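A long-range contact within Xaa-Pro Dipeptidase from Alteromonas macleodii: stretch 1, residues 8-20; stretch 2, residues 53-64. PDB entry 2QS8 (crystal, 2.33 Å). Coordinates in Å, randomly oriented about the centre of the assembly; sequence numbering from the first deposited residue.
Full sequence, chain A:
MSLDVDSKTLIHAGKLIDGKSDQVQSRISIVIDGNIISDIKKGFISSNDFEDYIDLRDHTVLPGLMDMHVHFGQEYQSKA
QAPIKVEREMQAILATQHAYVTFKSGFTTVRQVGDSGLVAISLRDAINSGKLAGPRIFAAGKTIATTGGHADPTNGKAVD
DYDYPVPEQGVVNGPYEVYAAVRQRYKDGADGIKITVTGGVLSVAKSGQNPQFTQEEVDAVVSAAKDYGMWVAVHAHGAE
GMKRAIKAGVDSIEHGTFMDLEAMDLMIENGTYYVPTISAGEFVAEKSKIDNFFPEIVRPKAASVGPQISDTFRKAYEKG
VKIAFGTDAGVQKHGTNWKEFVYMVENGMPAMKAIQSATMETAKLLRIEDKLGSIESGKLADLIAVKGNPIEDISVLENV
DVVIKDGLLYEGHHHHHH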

# COMPACT_ATOMS: atom_id res chain seq x y z
N LYS A 8 35.41 35.59 -32.77
CA LYS A 8 35.68 34.19 -32.51
C LYS A 8 37.01 33.97 -31.79
O LYS A 8 37.85 34.87 -31.72
CB LYS A 8 35.68 33.41 -33.83
CG LYS A 8 34.47 33.68 -34.71
CD LYS A 8 34.48 32.81 -35.96
CE LYS A 8 33.21 33.02 -36.76
NZ LYS A 8 33.13 32.11 -37.93
N THR A 9 37.21 32.78 -31.25
CA THR A 9 38.45 32.46 -30.59
C THR A 9 39.19 31.39 -31.39
O THR A 9 38.59 30.42 -31.85
CB THR A 9 38.22 31.91 -29.18
OG1 THR A 9 37.60 32.92 -28.38
CG2 THR A 9 39.54 31.51 -28.55
N LEU A 10 40.49 31.60 -31.56
CA LEU A 10 41.30 30.63 -32.28
C LEU A 10 42.24 29.92 -31.33
O LEU A 10 42.89 30.55 -30.51
CB LEU A 10 42.14 31.32 -33.37
CG LEU A 10 43.17 30.39 -34.01
CD1 LEU A 10 42.47 29.39 -34.93
CD2 LEU A 10 44.20 31.21 -34.78
N ILE A 11 42.31 28.60 -31.45
CA ILE A 11 43.19 27.81 -30.60
C ILE A 11 44.15 27.00 -31.47
O ILE A 11 43.73 26.30 -32.40
CB ILE A 11 42.40 26.82 -29.71
CG1 ILE A 11 41.52 27.58 -28.73
CG2 ILE A 11 43.36 25.92 -28.96
CD1 ILE A 11 40.69 26.67 -27.85
N HIS A 12 45.44 27.12 -31.17
CA HIS A 12 46.48 26.39 -31.87
C HIS A 12 46.82 25.22 -30.97
O HIS A 12 47.43 25.39 -29.91
CB HIS A 12 47.72 27.26 -32.09
CG HIS A 12 47.63 28.16 -33.28
ND1 HIS A 12 48.56 29.15 -33.53
CD2 HIS A 12 46.75 28.20 -34.32
CE1 HIS A 12 48.25 29.76 -34.66
NE2 HIS A 12 47.16 29.20 -35.16
N ALA A 13 46.42 24.02 -31.38
CA ALA A 13 46.69 22.84 -30.59
C ALA A 13 47.89 22.04 -31.10
O ALA A 13 47.87 21.51 -32.21
CB ALA A 13 45.45 21.96 -30.53
N GLY A 14 48.93 21.96 -30.27
CA GLY A 14 50.12 21.21 -30.63
C GLY A 14 49.70 19.82 -31.04
O GLY A 14 50.02 19.36 -32.13
N LYS A 15 48.97 19.17 -30.14
CA LYS A 15 48.45 17.83 -30.39
C LYS A 15 46.96 17.83 -30.08
O LYS A 15 46.48 18.65 -29.29
CB LYS A 15 49.20 16.80 -29.55
CG LYS A 15 50.66 16.66 -29.94
CD LYS A 15 51.25 15.38 -29.40
CE LYS A 15 52.64 15.13 -29.96
NZ LYS A 15 53.15 13.79 -29.54
N LEU A 16 46.22 16.92 -30.70
CA LEU A 16 44.79 16.86 -30.49
C LEU A 16 44.19 15.46 -30.45
O LEU A 16 44.31 14.70 -31.40
CB LEU A 16 44.06 17.67 -31.57
CG LEU A 16 42.53 17.54 -31.60
CD1 LEU A 16 41.94 18.29 -30.41
CD2 LEU A 16 41.97 18.13 -32.89
N ILE A 17 43.56 15.14 -29.31
CA ILE A 17 42.86 13.88 -29.14
C ILE A 17 41.41 14.38 -29.23
O ILE A 17 40.93 15.05 -28.32
CB ILE A 17 43.14 13.25 -27.76
CG1 ILE A 17 44.64 12.97 -27.62
CG2 ILE A 17 42.35 11.96 -27.59
CD1 ILE A 17 45.04 12.39 -26.29
N ASP A 18 40.74 14.07 -30.33
CA ASP A 18 39.38 14.56 -30.52
C ASP A 18 38.22 13.76 -29.93
O ASP A 18 37.10 14.25 -29.89
CB ASP A 18 39.12 14.83 -32.01
CG ASP A 18 38.98 13.55 -32.84
OD1 ASP A 18 39.00 12.44 -32.29
OD2 ASP A 18 38.84 13.68 -34.08
N GLY A 19 38.48 12.54 -29.48
CA GLY A 19 37.42 11.74 -28.89
C GLY A 19 36.86 10.66 -29.79
O GLY A 19 36.31 9.68 -29.30
N LYS A 20 37.01 10.83 -31.10
CA LYS A 20 36.51 9.85 -32.07
C LYS A 20 37.67 9.08 -32.70
O LYS A 20 37.71 7.85 -32.63
CB LYS A 20 35.73 10.56 -33.18
CG LYS A 20 34.35 11.06 -32.77
CD LYS A 20 33.27 10.08 -33.17
CE LYS A 20 31.89 10.58 -32.78
NZ LYS A 20 31.60 11.94 -33.32
N TYR A 53 42.97 34.74 -29.08
CA TYR A 53 43.87 33.67 -29.48
C TYR A 53 44.41 32.93 -28.27
O TYR A 53 44.82 33.54 -27.29
CB TYR A 53 45.03 34.25 -30.31
CG TYR A 53 46.15 33.27 -30.62
CD1 TYR A 53 45.90 32.09 -31.32
CD2 TYR A 53 47.46 33.54 -30.22
CE1 TYR A 53 46.93 31.21 -31.62
CE2 TYR A 53 48.49 32.67 -30.52
CZ TYR A 53 48.23 31.51 -31.22
OH TYR A 53 49.26 30.65 -31.51
N ILE A 54 44.38 31.60 -28.33
CA ILE A 54 44.88 30.76 -27.26
C ILE A 54 45.96 29.86 -27.85
O ILE A 54 45.67 28.92 -28.59
CB ILE A 54 43.76 29.89 -26.64
CG1 ILE A 54 42.71 30.79 -25.97
CG2 ILE A 54 44.34 28.93 -25.61
CD1 ILE A 54 41.48 30.05 -25.46
N ASP A 55 47.20 30.17 -27.51
CA ASP A 55 48.35 29.44 -28.02
C ASP A 55 48.69 28.20 -27.19
O ASP A 55 49.28 28.31 -26.12
CB ASP A 55 49.56 30.38 -28.08
CG ASP A 55 50.83 29.68 -28.52
OD1 ASP A 55 50.75 28.54 -29.02
OD2 ASP A 55 51.91 30.29 -28.36
N LEU A 56 48.33 27.03 -27.70
CA LEU A 56 48.58 25.78 -27.00
C LEU A 56 49.42 24.83 -27.85
O LEU A 56 49.26 23.61 -27.79
CB LEU A 56 47.25 25.11 -26.64
CG LEU A 56 46.20 25.93 -25.88
CD1 LEU A 56 44.97 25.06 -25.63
CD2 LEU A 56 46.76 26.44 -24.55
N ARG A 57 50.31 25.41 -28.66
CA ARG A 57 51.17 24.62 -29.53
C ARG A 57 52.03 23.64 -28.73
O ARG A 57 52.43 22.60 -29.24
CB ARG A 57 52.07 25.54 -30.37
CG ARG A 57 51.30 26.44 -31.34
CD ARG A 57 52.22 27.45 -32.00
NE ARG A 57 52.66 28.49 -31.07
CZ ARG A 57 53.85 29.08 -31.10
NH1 ARG A 57 54.74 28.73 -32.03
NH2 ARG A 57 54.16 30.01 -30.21
N ASP A 58 52.28 23.97 -27.47
CA ASP A 58 53.09 23.11 -26.61
C ASP A 58 52.23 22.21 -25.71
O ASP A 58 52.74 21.57 -24.79
CB ASP A 58 54.02 23.99 -25.76
CG ASP A 58 53.26 24.97 -24.88
OD1 ASP A 58 52.25 25.54 -25.34
OD2 ASP A 58 53.69 25.19 -23.72
N HIS A 59 50.94 22.15 -26.01
CA HIS A 59 49.99 21.35 -25.24
C HIS A 59 49.25 20.32 -26.10
O HIS A 59 49.24 20.39 -27.33
CB HIS A 59 48.93 22.24 -24.61
CG HIS A 59 49.46 23.16 -23.56
ND1 HIS A 59 49.37 22.88 -22.21
CD2 HIS A 59 50.05 24.38 -23.66
CE1 HIS A 59 49.89 23.89 -21.52
NE2 HIS A 59 50.31 24.81 -22.38
N THR A 60 48.63 19.36 -25.41
CA THR A 60 47.82 18.35 -26.06
C THR A 60 46.41 18.72 -25.62
O THR A 60 46.13 18.83 -24.43
CB THR A 60 48.14 16.93 -25.56
OG1 THR A 60 49.46 16.56 -25.98
CG2 THR A 60 47.13 15.93 -26.11
N VAL A 61 45.53 18.95 -26.59
CA VAL A 61 44.15 19.33 -26.32
C VAL A 61 43.25 18.09 -26.39
O VAL A 61 43.47 17.20 -27.21
CB VAL A 61 43.66 20.39 -27.34
CG1 VAL A 61 42.17 20.66 -27.14
CG2 VAL A 61 44.46 21.68 -27.19
N LEU A 62 42.27 18.04 -25.49
CA LEU A 62 41.32 16.94 -25.47
C LEU A 62 39.93 17.51 -25.21
O LEU A 62 39.78 18.68 -24.83
CB LEU A 62 41.66 15.94 -24.34
CG LEU A 62 43.10 15.47 -24.13
CD1 LEU A 62 43.82 16.47 -23.24
CD2 LEU A 62 43.12 14.10 -23.48
N PRO A 63 38.88 16.72 -25.46
CA PRO A 63 37.57 17.31 -25.18
C PRO A 63 37.37 17.24 -23.67
O PRO A 63 38.09 16.51 -22.99
CB PRO A 63 36.61 16.41 -25.97
CG PRO A 63 37.31 15.10 -26.01
CD PRO A 63 38.77 15.44 -26.18
N GLY A 64 36.43 18.02 -23.13
CA GLY A 64 36.19 18.00 -21.70
C GLY A 64 35.96 16.60 -21.18
O GLY A 64 35.22 15.83 -21.79

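The apolar centre of this contact lies where Ile 11, Ala 13 and Leu 16 meet Ile 54, Leu 56 and Val 61, along two stretches that run parallel and turn a corner together. Ile 11 packs its CG1 3.8 Å from CB of Ile 54, its bridge partner, and its CG2 3.8 Å from CD1 of Leu 56. Branching at CB lets the isoleucine fill space close to the backbone and still reach a residue two places along the neighbouring strand. Ala 13 is small where room is scarce: its CB lies 3.5 Å from CG2 of Val 61. CD1 of Leu 16 approaches CG1 of Val 61 at 4.0 Å, so the valine touches apolar side chains from both sides of the corner at Gly 14 and Lys 15. Beyond this group, Ile 17 points toward the other stretch and sets its CD1 3.8 Å from CD2 of Leu 62.

The backbone holds these side chains in register. Strands 9-13 and 53-56 run parallel, their axes only 8° apart, and Ile 54 is bonded at both its polar backbone atoms: its N donates to O of Leu 10 at 2.8 Å, and its O accepts from N of His 12 at 3.2 Å. N of Leu 56 then donates to O of His 12 at 2.9 Å, and N of Gly 14 to O of Leu 56 at 3.0 Å.

Between Ala 13 and Lys 15 the register shifts by two, a beta bulge that accommodates the type I turn from Leu 56 to His 59. The turn is closed by N of His 59 donating to O of Leu 56 at 2.8 Å. Glycine suits position 14 because the backbones come so close: CA of Gly 14 lies 3.0 Å from O of Arg 57, and a CB on Gly 14 would clash with that oxygen. Past the bulge the ladder resumes, with N of Lys 15 donating to O of His 59 at 3.1 Å, N of Val 61 to O of Lys 15 at 2.9 Å, and N of Ile 17 to O of Val 61 at 2.9 Å. Proline is tolerated next, at 63, where O of Ile 17 meets CD of Pro 63 at 3.1 Å rather than an amide hydrogen.

On the sheet face that carries Leu 10 and His 12, polarity increases. CD2 of Leu 10 touches CD1 of Tyr 53 at 4.0 Å, while the tyrosine reaches along the strand to place its OH 2.6 Å from ND1 of His 12, a short hydrogen bond. The two rings also form an offset edge-to-face pair, the edge of Tyr 53 toward the face of His 12, with planes at 78°.

At the exposed margin, Arg 57 directs its CA-to-CB bond away, yet its CG lies 3.7 Å from CB of His 12. Its charge is met within its own stretch: NE forms a salt bridge with OD1 of Asp 55 at 2.8 Å, and NH2 donates to OD2 of Asp 55 at 2.9 Å.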